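Local atomic coordinates of PHOX (Pseudomonas fluorescens, PDB entry 4A9V), a protein that hydrolyses phosphate monoesters as an alkaline phosphatase of the PhoX family, using a cofactor built of iron and calcium ions held in a beta-propeller. Residues Thr188-Glu193 / His246-Ile252; Cys192-Thr197 / Arg269-Ala275; Asp292-Ile298 / Thr381-Glu387. The contacts are given in a common frame with arbitrary orientation. Where two conformers were deposited one is given. Residue numbers count along the deposited sequence, not the author numbering.

Interaction 1. Residues Thr188-Glu193 / His246-Ile252; sequences TYLTCE and HGWVVEI
Strands 189-193 and 249-252 run antiparallel, their axes 4.6 Å apart at closest and 152° between directions. In the hydrogen-bonded pairs, Tyr189 N to Ile252 O and Ile252 N to Tyr189 O are both 2.8 Å, Thr191 N to Val250 O is 2.9 Å and Val250 N to Thr191 O 2.8 Å. Leu190-Glu251 and Cys192-Val249 form the non-hydrogen-bonded pairs, CA atoms 4.7 Å apart. Glu193 N donates to Trp248 O at 3.2 Å. These are neighbouring strands of one blade-like beta-propeller sheet, with 262-264 beyond 249-252. Polar side chains bond at both ends: Thr188 OG1 (chi1 p) donates to Glu251 OE2 at 2.7 Å, and Glu193 (chi1 m, chi2 t) extends so that OE1 accepts from Trp248 N at 3.0 Å and, weakly, from Gly247 N at 2.8 Å, while OE2 pairs with Lys263 and Thr175. Gly247 has phi 94°, where a side chain would jam against the preceding carbonyl. Beta-branched residues suit the extended backbone: Thr191 CG2 lies 3.6 Å from Val250 CB and 3.9 Å from Ile252 CD1.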
loop_
_atom_site.group_PDB
_atom_site.type_symbol
_atom_site.label_atom_id
_atom_site.label_comp_id
_atom_site.label_asym_id
_atom_site.label_seq_id
_atom_site.Cartn_x
_atom_site.Cartn_y
_atom_site.Cartn_z
ATOM N N THR A 188 15.836 -3.002 6.145
ATOM C CA THR A 188 15.429 -2.947 4.756
ATOM C C THR A 188 13.964 -2.549 4.592
ATOM O O THR A 188 13.182 -2.519 5.549
ATOM C CB THR A 188 15.698 -4.268 4.018
ATOM O OG1 THR A 188 14.862 -5.291 4.561
ATOM C CG2 THR A 188 17.175 -4.667 4.109
ATOM N N TYR A 189 13.644 -2.173 3.360
ATOM C CA TYR A 189 12.336 -1.667 2.988
ATOM C C TYR A 189 11.660 -2.683 2.072
ATOM O O TYR A 189 12.297 -3.212 1.154
ATOM C CB TYR A 189 12.517 -0.348 2.231
ATOM C CG TYR A 189 11.228 0.319 1.811
ATOM C CD1 TYR A 189 10.370 0.836 2.759
ATOM C CD2 TYR A 189 10.913 0.509 0.468
ATOM C CE1 TYR A 189 9.206 1.485 2.395
ATOM C CE2 TYR A 189 9.747 1.162 0.091
ATOM C CZ TYR A 189 8.913 1.668 1.064
ATOM O OH TYR A 189 7.756 2.344 0.746
ATOM N N LEU A 190 10.377 -2.940 2.307
ATOM C CA LEU A 190 9.578 -3.748 1.396
ATOM C C LEU A 190 8.604 -2.855 0.649
ATOM O O LEU A 190 7.906 -2.031 1.255
ATOM C CB LEU A 190 8.802 -4.821 2.171
ATOM C CG LEU A 190 9.636 -5.751 3.059
ATOM C CD1 LEU A 190 8.751 -6.790 3.735
ATOM C CD2 LEU A 190 10.771 -6.419 2.297
ATOM N N THR A 191 8.602 -2.994 -0.670
ATOM C CA THR A 191 7.644 -2.310 -1.509
ATOM C C THR A 191 6.769 -3.337 -2.225
ATOM O O THR A 191 7.223 -4.420 -2.585
ATOM C CB THR A 191 8.327 -1.343 -2.504
ATOM O OG1 THR A 191 7.319 -0.570 -3.155
ATOM C CG2 THR A 191 9.145 -2.072 -3.553
ATOM N N CYS A 192 5.496 -3.005 -2.388
ATOM C CA CYS A 192 4.476 -3.965 -2.771
ATOM C C CYS A 192 3.883 -3.601 -4.126
ATOM O O CYS A 192 3.349 -2.508 -4.298
ATOM C CB CYS A 192 3.373 -3.956 -1.723
ATOM S SG CYS A 192 3.900 -4.679 -0.164
ATOM N N GLU A 193 3.965 -4.521 -5.082
ATOM C CA GLU A 193 3.390 -4.330 -6.412
ATOM C C GLU A 193 1.925 -4.743 -6.383
ATOM O O GLU A 193 1.609 -5.898 -6.107
ATOM C CB GLU A 193 4.166 -5.172 -7.434
ATOM C CG GLU A 193 5.609 -4.723 -7.564
ATOM C CD GLU A 193 6.527 -5.685 -8.307
ATOM O OE1 GLU A 193 6.136 -6.829 -8.636
ATOM O OE2 GLU A 193 7.681 -5.271 -8.569
ATOM N N HIS A 246 5.952 -9.717 -12.098
ATOM C CA HIS A 246 5.437 -8.594 -11.324
ATOM C C HIS A 246 4.276 -9.080 -10.494
ATOM O O HIS A 246 3.733 -10.167 -10.731
ATOM C CB HIS A 246 5.014 -7.458 -12.258
ATOM C CG HIS A 246 6.117 -6.997 -13.163
ATOM N ND1 HIS A 246 7.092 -6.155 -12.743
ATOM C CD2 HIS A 246 6.491 -7.442 -14.424
ATOM C CE1 HIS A 246 8.018 -6.045 -13.716
ATOM N NE2 HIS A 246 7.659 -6.842 -14.735
ATOM N N GLY A 247 3.924 -8.302 -9.472
ATOM C CA GLY A 247 2.983 -8.741 -8.444
ATOM C C GLY A 247 3.660 -9.344 -7.219
ATOM O O GLY A 247 3.072 -10.186 -6.534
ATOM N N TRP A 248 4.861 -8.860 -6.907
ATOM C CA TRP A 248 5.666 -9.390 -5.806
ATOM C C TRP A 248 5.971 -8.317 -4.794
ATOM O O TRP A 248 5.812 -7.116 -5.055
ATOM C CB TRP A 248 6.974 -9.954 -6.358
ATOM C CG TRP A 248 6.781 -10.995 -7.433
ATOM C CD1 TRP A 248 6.891 -10.820 -8.806
ATOM C CD2 TRP A 248 6.446 -12.408 -7.250
ATOM N NE1 TRP A 248 6.647 -12.000 -9.470
ATOM C CE2 TRP A 248 6.399 -12.995 -8.579
ATOM C CE3 TRP A 248 6.212 -13.218 -6.147
ATOM C CZ2 TRP A 248 6.186 -14.347 -8.769
ATOM C CZ3 TRP A 248 5.952 -14.572 -6.353
ATOM C CH2 TRP A 248 5.958 -15.126 -7.636
ATOM N N VAL A 249 6.396 -8.755 -3.617
ATOM C CA VAL A 249 7.036 -7.901 -2.634
ATOM C C VAL A 249 8.518 -7.809 -2.977
ATOM O O VAL A 249 9.173 -8.818 -3.232
ATOM C CB VAL A 249 6.850 -8.475 -1.222
ATOM C CG1 VAL A 249 7.525 -7.582 -0.194
ATOM C CG2 VAL A 249 5.369 -8.613 -0.904
ATOM N N VAL A 250 9.024 -6.584 -3.000
ATOM C CA VAL A 250 10.389 -6.302 -3.414
ATOM C C VAL A 250 11.151 -5.682 -2.243
ATOM O O VAL A 250 10.672 -4.748 -1.606
ATOM C CB VAL A 250 10.391 -5.329 -4.612
ATOM C CG1 VAL A 250 11.811 -5.060 -5.078
ATOM C CG2 VAL A 250 9.548 -5.881 -5.747
ATOM N N GLU A 251 12.320 -6.233 -1.932
ATOM C CA GLU A 251 13.128 -5.793 -0.804
ATOM C C GLU A 251 14.268 -4.893 -1.292
ATOM O O GLU A 251 15.003 -5.232 -2.231
ATOM C CB GLU A 251 13.683 -7.007 -0.055
ATOM C CG GLU A 251 14.404 -6.641 1.232
ATOM C CD GLU A 251 14.784 -7.831 2.098
ATOM O OE1 GLU A 251 14.665 -8.985 1.631
ATOM O OE2 GLU A 251 15.297 -7.600 3.213
ATOM N N ILE A 252 14.364 -3.727 -0.659
ATOM C CA ILE A 252 15.318 -2.675 -0.994
ATOM C C ILE A 252 16.145 -2.326 0.242
ATOM O O ILE A 252 15.601 -2.163 1.330
ATOM C CB ILE A 252 14.559 -1.410 -1.468
ATOM C CG1 ILE A 252 13.833 -1.678 -2.792
ATOM C CG2 ILE A 252 15.486 -0.204 -1.586
ATOM C CD1 ILE A 252 12.724 -0.693 -3.111
#

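Interaction 2. Residues Cys192-Thr197 / Arg269-Ala275; sequences CEENFT and RFKHENA. With CA (calcium ion), chain Q; FEO (mu-oxo-diiron), chain S.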
loop_
_atom_site.group_PDB
_atom_site.type_symbol
_atom_site.label_atom_id
_atom_site.label_comp_id
_atom_site.label_asym_id
_atom_site.label_seq_id
_atom_site.Cartn_x
_atom_site.Cartn_y
_atom_site.Cartn_z
ATOM N N CYS A 192 5.496 -3.005 -2.388
ATOM C CA CYS A 192 4.476 -3.965 -2.771
ATOM C C CYS A 192 3.883 -3.601 -4.126
ATOM O O CYS A 192 3.349 -2.508 -4.298
ATOM C CB CYS A 192 3.373 -3.956 -1.723
ATOM S SG CYS A 192 3.900 -4.679 -0.164
ATOM N N GLU A 193 3.965 -4.521 -5.082
ATOM C CA GLU A 193 3.390 -4.330 -6.412
ATOM C C GLU A 193 1.925 -4.743 -6.383
ATOM O O GLU A 193 1.609 -5.898 -6.107
ATOM C CB GLU A 193 4.166 -5.172 -7.434
ATOM C CG GLU A 193 5.609 -4.723 -7.564
ATOM C CD GLU A 193 6.527 -5.685 -8.307
ATOM O OE1 GLU A 193 6.136 -6.829 -8.636
ATOM O OE2 GLU A 193 7.681 -5.271 -8.569
ATOM N N GLU A 194 1.038 -3.787 -6.652
ATOM C CA GLU A 194 -0.407 -3.995 -6.497
ATOM C C GLU A 194 -1.076 -4.159 -7.874
ATOM O O GLU A 194 -1.126 -5.266 -8.392
ATOM C CB GLU A 194 -1.046 -2.865 -5.665
ATOM C CG GLU A 194 -2.533 -3.065 -5.401
ATOM C CD GLU A 194 -3.213 -1.828 -4.861
ATOM O OE1 GLU A 194 -2.767 -0.707 -5.192
ATOM O OE2 GLU A 194 -4.240 -1.983 -4.173
ATOM N N ASN A 195 -1.485 -3.069 -8.519
ATOM C CA ASN A 195 -2.260 -3.163 -9.764
ATOM C C ASN A 195 -1.372 -3.280 -11.002
ATOM O O ASN A 195 -1.582 -2.620 -12.032
ATOM C CB ASN A 195 -3.217 -1.986 -9.875
ATOM C CG ASN A 195 -4.341 -2.079 -8.868
ATOM O OD1 ASN A 195 -5.028 -3.101 -8.795
ATOM N ND2 ASN A 195 -4.469 -1.074 -8.021
ATOM N N PHE A 196 -0.426 -4.204 -10.923
ATOM C CA PHE A 196 0.552 -4.386 -11.984
ATOM C C PHE A 196 -0.098 -4.835 -13.289
ATOM O O PHE A 196 0.373 -4.499 -14.370
ATOM C CB PHE A 196 1.644 -5.377 -11.560
ATOM C CG PHE A 196 1.166 -6.795 -11.416
ATOM C CD1 PHE A 196 0.576 -7.242 -10.247
ATOM C CD2 PHE A 196 1.357 -7.700 -12.441
ATOM C CE1 PHE A 196 0.131 -8.548 -10.136
ATOM C CE2 PHE A 196 0.910 -9.000 -12.337
ATOM C CZ PHE A 196 0.309 -9.434 -11.179
ATOM N N THR A 197 -1.176 -5.603 -13.184
ATOM C CA THR A 197 -1.847 -6.151 -14.355
ATOM C C THR A 197 -2.430 -5.062 -15.243
ATOM O O THR A 197 -2.570 -5.265 -16.448
ATOM C CB THR A 197 -2.970 -7.119 -13.945
ATOM O OG1 THR A 197 -3.837 -6.466 -13.015
ATOM C CG2 THR A 197 -2.404 -8.364 -13.290
ATOM N N ARG A 269 2.610 -14.149 -5.218
ATOM C CA ARG A 269 2.261 -13.180 -6.251
ATOM C C ARG A 269 0.767 -12.891 -6.204
ATOM O O ARG A 269 -0.054 -13.811 -6.277
ATOM C CB ARG A 269 2.644 -13.721 -7.635
ATOM C CG ARG A 269 2.179 -12.845 -8.783
ATOM C CD ARG A 269 2.826 -13.288 -10.080
ATOM N NE ARG A 269 2.176 -12.716 -11.252
ATOM C CZ ARG A 269 1.114 -13.234 -11.858
ATOM N NH1 ARG A 269 0.535 -14.330 -11.395
ATOM N NH2 ARG A 269 0.587 -12.606 -12.895
ATOM N N PHE A 270 0.427 -11.616 -6.058
ATOM C CA PHE A 270 -0.946 -11.126 -6.010
ATOM C C PHE A 270 -0.860 -9.595 -5.988
ATOM O O PHE A 270 0.207 -9.041 -6.263
ATOM C CB PHE A 270 -1.771 -11.735 -4.836
ATOM C CG PHE A 270 -1.105 -11.671 -3.477
ATOM C CD1 PHE A 270 -1.306 -10.585 -2.638
ATOM C CD2 PHE A 270 -0.483 -12.796 -2.951
ATOM C CE1 PHE A 270 -0.820 -10.587 -1.344
ATOM C CE2 PHE A 270 0.001 -12.805 -1.663
ATOM C CZ PHE A 270 -0.193 -11.715 -0.848
ATOM N N LYS A 271 -1.987 -8.916 -5.814
ATOM C CA LYS A 271 -2.000 -7.463 -5.882
ATOM C C LYS A 271 -1.729 -6.890 -4.484
ATOM O O LYS A 271 -2.640 -6.549 -3.727
ATOM C CB LYS A 271 -3.300 -6.970 -6.519
ATOM C CG LYS A 271 -3.434 -7.499 -7.929
ATOM C CD LYS A 271 -4.610 -6.949 -8.711
ATOM C CE LYS A 271 -4.732 -7.698 -10.027
ATOM N NZ LYS A 271 -5.907 -7.272 -10.830
ATOM N N HIS A 272 -0.453 -6.937 -4.110
ATOM C CA HIS A 272 -0.025 -6.632 -2.747
ATOM C C HIS A 272 -0.295 -5.193 -2.392
ATOM O O HIS A 272 0.193 -4.291 -3.073
ATOM C CB HIS A 272 1.477 -6.858 -2.622
ATOM C CG HIS A 272 1.896 -8.298 -2.677
ATOM N ND1 HIS A 272 1.980 -9.063 -1.565
ATOM C CD2 HIS A 272 2.330 -9.085 -3.729
ATOM C CE1 HIS A 272 2.430 -10.281 -1.897
ATOM N NE2 HIS A 272 2.642 -10.300 -3.214
ATOM N N GLU A 273 -0.923 -4.963 -1.240
ATOM C CA GLU A 273 -1.080 -3.611 -0.708
ATOM C C GLU A 273 0.125 -3.239 0.159
ATOM O O GLU A 273 0.963 -2.441 -0.253
ATOM C CB GLU A 273 -2.375 -3.467 0.074
ATOM C CG GLU A 273 -2.606 -2.038 0.545
ATOM C CD GLU A 273 -3.447 -1.209 -0.404
ATOM O OE1 GLU A 273 -4.104 -1.814 -1.290
ATOM O OE2 GLU A 273 -3.472 0.036 -0.229
ATOM N N ASN A 274 0.217 -3.801 1.364
ATOM C CA ASN A 274 1.376 -3.566 2.229
ATOM C C ASN A 274 1.891 -4.868 2.829
ATOM O O ASN A 274 1.442 -5.960 2.489
ATOM C CB ASN A 274 1.121 -2.456 3.287
ATOM C CG ASN A 274 0.571 -2.980 4.606
ATOM O OD1 ASN A 274 -0.201 -3.940 4.646
ATOM N ND2 ASN A 274 0.858 -2.258 5.684
ATOM N N ALA A 275 2.911 -4.739 3.668
ATOM C CA ALA A 275 3.606 -5.884 4.232
ATOM C C ALA A 275 3.933 -5.560 5.686
ATOM O O ALA A 275 4.794 -4.736 5.972
ATOM C CB ALA A 275 4.873 -6.167 3.440
HETATM CA CA CA Q . -4.263 2.072 -0.990
HETATM FE FE1 FEO S . -2.745 1.057 -4.163
HETATM FE FE2 FEO S . -5.212 -0.905 -2.702
HETATM O O FEO S . -4.339 0.777 -3.071
HETATM O O HOH W 1 -5.731 -4.497 -11.134
HETATM O O HOH W 2 -2.743 2.989 -3.199
HETATM O O HOH W 3 -1.824 2.371 -0.461
HETATM O O HOH W 4 -3.929 4.451 -0.336
HETATM O O HOH W 5 -5.722 3.254 -2.829
HETATM O O HOH W 6 -4.358 1.846 -5.551
#
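In this beta-propeller the end of strand 189-193 and the loop 269-275 meet beside the metal cofactor, each supplying one glutamate. Glu194, extended with chi1 and chi2 both t, bridges the two irons: OE1 is 2.0 Å from FE1 and OE2 2.1 Å from FE2. Glu273 has chi1 t, but chi2 at 93° bends its carboxylate so that OE1 binds FE2 at 2.0 Å and OE2 binds the calcium of chain Q at 2.3 Å. Glutamate suits both places, since its two oxygens can serve two cations at once. The metals explain why Glu194 OE2 and Glu273 OE1 can sit only 2.9 Å apart. Asp292 and Glu387 complete the protein ligands of FE2.

Behind the metals the backbones pass closely, Glu194 CA and Lys271 CA being 3.9 Å apart, and His272 N makes a weak hydrogen bond of 3.1 Å to Glu193 O. Small Cys192, chi1 m, fits this tight crossing: its CB is 3.2 Å from Glu273 O, and its SG lies 4.0 Å from Ala275 CB.

Phe196, with chi1 p, brings its CZ to 3.6 Å from Arg269 NH2, which lies at the ring edge; the strongest polar partner of Arg269 is Ile369. Lys271, m at chi1 and t from chi2 to chi4, stretches past Glu194, its CG 3.2 Å from Glu194 O. Its ammonium forms a salt bridge with Glu293 and has a further polar partner in Tyr216. Lys271 NZ also donates to Thr197 OG1 at 3.1 Å and to water 1 at 2.8 Å, and that water lies 2.8 Å from Asn195 OD1.

Interaction 3. Residues Asp292-Ile298 / Thr381-Glu387; sequences DERGEFI and TRMDRPE. With CA (calcium ion), chain R; CA (calcium ion), chain Q; FEO (mu-oxo-diiron), chain S.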
loop_
_atom_site.group_PDB
_atom_site.type_symbol
_atom_site.label_atom_id
_atom_site.label_comp_id
_atom_site.label_asym_id
_atom_site.label_seq_id
_atom_site.Cartn_x
_atom_site.Cartn_y
_atom_site.Cartn_z
ATOM N N ASP A 292 -5.461 -6.569 -2.616
ATOM C CA ASP A 292 -6.549 -5.608 -2.776
ATOM C C ASP A 292 -7.303 -5.828 -4.078
ATOM O O ASP A 292 -7.027 -5.215 -5.108
ATOM C CB ASP A 292 -6.059 -4.169 -2.670
ATOM C CG ASP A 292 -7.177 -3.172 -2.867
ATOM O OD1 ASP A 292 -8.350 -3.598 -2.913
ATOM O OD2 ASP A 292 -6.888 -1.961 -2.964
ATOM N N GLU A 293 -8.315 -6.682 -3.999
ATOM C CA GLU A 293 -9.306 -6.811 -5.047
ATOM C C GLU A 293 -10.565 -7.360 -4.392
ATOM O O GLU A 293 -10.488 -8.041 -3.367
ATOM C CB GLU A 293 -8.786 -7.737 -6.149
ATOM C CG GLU A 293 -9.690 -7.812 -7.364
ATOM C CD GLU A 293 -9.046 -8.480 -8.566
ATOM O OE1 GLU A 293 -7.814 -8.392 -8.752
ATOM O OE2 GLU A 293 -9.806 -9.066 -9.365
ATOM N N ARG A 294 -11.726 -7.003 -4.931
ATOM C CA ARG A 294 -12.987 -7.469 -4.366
ATOM C C ARG A 294 -12.981 -8.991 -4.339
ATOM O O ARG A 294 -12.788 -9.629 -5.367
ATOM C CB ARG A 294 -14.175 -6.977 -5.189
ATOM C CG ARG A 294 -14.410 -5.482 -5.105
ATOM C CD ARG A 294 -15.610 -5.079 -5.944
ATOM N NE ARG A 294 -15.227 -4.706 -7.297
ATOM C CZ ARG A 294 -14.877 -3.476 -7.652
ATOM N NH1 ARG A 294 -14.912 -2.494 -6.758
ATOM N NH2 ARG A 294 -14.311 -3.274 -8.831
ATOM N N GLY A 295 -13.231 -9.571 -3.172
ATOM C CA GLY A 295 -13.342 -11.009 -3.046
ATOM C C GLY A 295 -12.031 -11.777 -2.989
ATOM O O GLY A 295 -12.049 -13.005 -3.071
ATOM N N GLU A 296 -10.909 -11.081 -2.788
ATOM C CA GLU A 296 -9.615 -11.754 -2.633
ATOM C C GLU A 296 -9.215 -11.822 -1.149
ATOM O O GLU A 296 -10.056 -11.630 -0.260
ATOM C CB GLU A 296 -8.547 -11.094 -3.511
ATOM C CG GLU A 296 -8.787 -11.284 -5.004
ATOM C CD GLU A 296 -8.598 -12.704 -5.531
ATOM O OE1 GLU A 296 -8.132 -13.614 -4.812
ATOM O OE2 GLU A 296 -8.854 -12.891 -6.737
ATOM N N PHE A 297 -7.990 -12.270 -0.875
ATOM C CA PHE A 297 -7.662 -12.861 0.413
ATOM C C PHE A 297 -6.623 -12.072 1.221
ATOM O O PHE A 297 -5.971 -11.140 0.729
ATOM C CB PHE A 297 -7.167 -14.292 0.220
ATOM C CG PHE A 297 -8.065 -15.138 -0.648
ATOM C CD1 PHE A 297 -9.424 -15.214 -0.391
ATOM C CD2 PHE A 297 -7.544 -15.895 -1.692
ATOM C CE1 PHE A 297 -10.237 -16.049 -1.132
ATOM C CE2 PHE A 297 -8.368 -16.699 -2.467
ATOM C CZ PHE A 297 -9.719 -16.761 -2.194
ATOM N N ILE A 298 -6.471 -12.492 2.477
ATOM C CA ILE A 298 -5.421 -12.027 3.382
ATOM C C ILE A 298 -4.434 -13.169 3.626
ATOM O O ILE A 298 -4.832 -14.305 3.879
ATOM C CB ILE A 298 -6.033 -11.558 4.719
ATOM C CG1 ILE A 298 -6.935 -10.342 4.486
ATOM C CG2 ILE A 298 -4.939 -11.239 5.732
ATOM C CD1 ILE A 298 -7.833 -10.002 5.654
ATOM N N THR A 381 -11.172 -17.350 2.791
ATOM C CA THR A 381 -12.377 -16.527 2.818
ATOM C C THR A 381 -12.218 -15.295 1.933
ATOM O O THR A 381 -11.292 -14.501 2.118
ATOM C CB THR A 381 -12.690 -16.056 4.247
ATOM O OG1 THR A 381 -12.793 -17.187 5.121
ATOM C CG2 THR A 381 -13.968 -15.225 4.290
ATOM N N ARG A 382 -13.145 -15.121 0.998
ATOM C CA ARG A 382 -13.149 -13.949 0.127
ATOM C C ARG A 382 -13.496 -12.689 0.912
ATOM O O ARG A 382 -14.463 -12.678 1.671
ATOM C CB ARG A 382 -14.165 -14.167 -0.993
ATOM C CG ARG A 382 -13.842 -15.372 -1.868
ATOM C CD ARG A 382 -14.796 -15.476 -3.042
ATOM N NE ARG A 382 -14.496 -14.461 -4.043
ATOM C CZ ARG A 382 -15.121 -14.363 -5.208
ATOM N NH1 ARG A 382 -16.221 -15.066 -5.412
ATOM N NH2 ARG A 382 -14.693 -13.517 -6.140
ATOM N N MET A 383 -12.686 -11.642 0.747
ATOM C CA MET A 383 -12.753 -10.460 1.604
ATOM C C MET A 383 -13.135 -9.196 0.829
ATOM O O MET A 383 -12.905 -9.085 -0.380
ATOM C CB MET A 383 -11.409 -10.237 2.303
ATOM C CG MET A 383 -10.931 -11.421 3.136
ATOM S SD MET A 383 -12.048 -11.934 4.453
ATOM C CE MET A 383 -11.831 -10.596 5.619
ATOM N N ASP A 384 -13.614 -8.203 1.577
ATOM C CA ASP A 384 -13.968 -6.891 1.024
ATOM C C ASP A 384 -12.723 -5.994 0.855
ATOM O O ASP A 384 -12.543 -5.017 1.584
ATOM C CB ASP A 384 -14.967 -6.167 1.942
ATOM C CG ASP A 384 -16.360 -6.777 1.954
ATOM O OD1 ASP A 384 -16.643 -7.693 1.152
ATOM O OD2 ASP A 384 -17.178 -6.260 2.755
ATOM N N ARG A 385 -11.908 -6.301 -0.148
ATOM C CA ARG A 385 -10.757 -5.470 -0.523
ATOM C C ARG A 385 -9.834 -5.162 0.647
ATOM O O ARG A 385 -9.717 -4.013 1.089
ATOM C CB ARG A 385 -11.199 -4.176 -1.191
ATOM C CG ARG A 385 -11.902 -4.380 -2.518
ATOM C CD ARG A 385 -12.129 -3.048 -3.197
ATOM N NE ARG A 385 -10.856 -2.401 -3.468
ATOM C CZ ARG A 385 -10.698 -1.092 -3.600
ATOM N NH1 ARG A 385 -11.762 -0.322 -3.778
ATOM N NH2 ARG A 385 -9.478 -0.580 -3.706
ATOM N N PRO A 386 -9.067 -6.165 1.085
ATOM C CA PRO A 386 -8.010 -5.902 2.053
ATOM C C PRO A 386 -7.011 -4.886 1.534
ATOM O O PRO A 386 -6.469 -5.052 0.438
ATOM C CB PRO A 386 -7.341 -7.271 2.234
ATOM C CG PRO A 386 -8.297 -8.269 1.684
ATOM C CD PRO A 386 -9.070 -7.561 0.622
ATOM N N GLU A 387 -6.782 -3.838 2.313
ATOM C CA GLU A 387 -5.700 -2.913 2.018
ATOM C C GLU A 387 -4.657 -3.003 3.132
ATOM O O GLU A 387 -4.068 -4.068 3.304
ATOM C CB GLU A 387 -6.222 -1.517 1.664
ATOM C CG GLU A 387 -6.935 -1.536 0.311
ATOM C CD GLU A 387 -7.123 -0.161 -0.312
ATOM O OE1 GLU A 387 -8.069 0.539 0.103
ATOM O OE2 GLU A 387 -6.360 0.217 -1.242
HETATM CA CA CA R . -7.841 2.219 -1.777
HETATM CA CA CA Q . -4.263 2.072 -0.990
HETATM FE FE1 FEO S . -2.745 1.057 -4.163
HETATM FE FE2 FEO S . -5.212 -0.905 -2.702
HETATM O O FEO S . -4.339 0.777 -3.071
HETATM O O HOH W 7 -12.236 -12.145 -6.286
HETATM O O HOH W 8 -8.651 -14.447 3.344
HETATM O O HOH W 9 -7.494 1.744 -4.099
HETATM O O HOH W 2 -2.743 2.989 -3.199
HETATM O O HOH W 3 -1.824 2.371 -0.461
HETATM O O HOH W 4 -3.929 4.451 -0.336
HETATM O O HOH W 5 -5.722 3.254 -2.829
#
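Metal coordination and a salt bridge join these segments at the cofactor of the beta-propeller. Asp292 OD2 binds FE2 at 2.0 Å and Glu387 OE2 binds the same iron at 2.2 Å, which accounts for the 2.8 Å between Asp292 OD2 and Glu387 OE2. Glu387 also chelates the calcium of chain R, with OE1 and OE2 each at 2.5 Å, and OE2 reaches the calcium of chain Q at 2.8 Å, so that OE2 is shared by three metals. Glu194 and Glu273 complete the protein ligands of FE2; Asp479 joins both calciums and Asp494 that of chain R. Arg385 pairs with Asp292 in a salt bridge: its NE donates to Asp292 OD1 at 2.8 Å and its NH2 to Asp292 OD2 at 3.0 Å.

Further from the metals the backbones bond at a corner. Gly295 lies within the type II turn from Glu293 to Glu296, and its phi of 80° suits glycine; a CB there would clash with Arg382 NH2. Gly295 N donates to Met383 O at 2.9 Å, Met383 N to Glu296 O at 2.8 Å, and Arg382 NE to Gly295 O at 3.0 Å. Water 8 links Ile298 N, at 3.1 Å, with Thr381 O, at 2.9 Å.

Beyond the polar contacts lies buried packing. The edge of the Phe297 ring meets the backbone at Thr381 and Arg382, with CD1 3.2 Å from Thr381 O. Flexible Met383 and rigid Pro386 both cover Ile298, beside strands 398-402 and 428-434: Ile298 CD1 is 4.0 Å from Met383 CE, and Ile298 CG1 is 3.7 Å from Pro386 CG.

Following the chain from its N terminus, strand 189-193 opens interactions 1 and 2. Their loops overlap: interaction 1 closes first, when 246-252 returns; the chain then runs through strand 262-264, and the following loop, 269-275, closes interaction 2. The two share Cys192 and Glu193 and touch where Gly247 O probably accepts a hydrogen bond from Phe270 N. Interaction 3 follows in series, 292-298 joining 381-387 across 82 intervening residues; it brings the start of strand 296-303 to edge strand 386-391 of the same antiparallel sheet, though the two are not neighbours in its order. Interactions 2 and 3 meet at the diiron group and the calcium of chain Q; interaction 1 stays about 8 Å from interaction 3 at the nearest atoms.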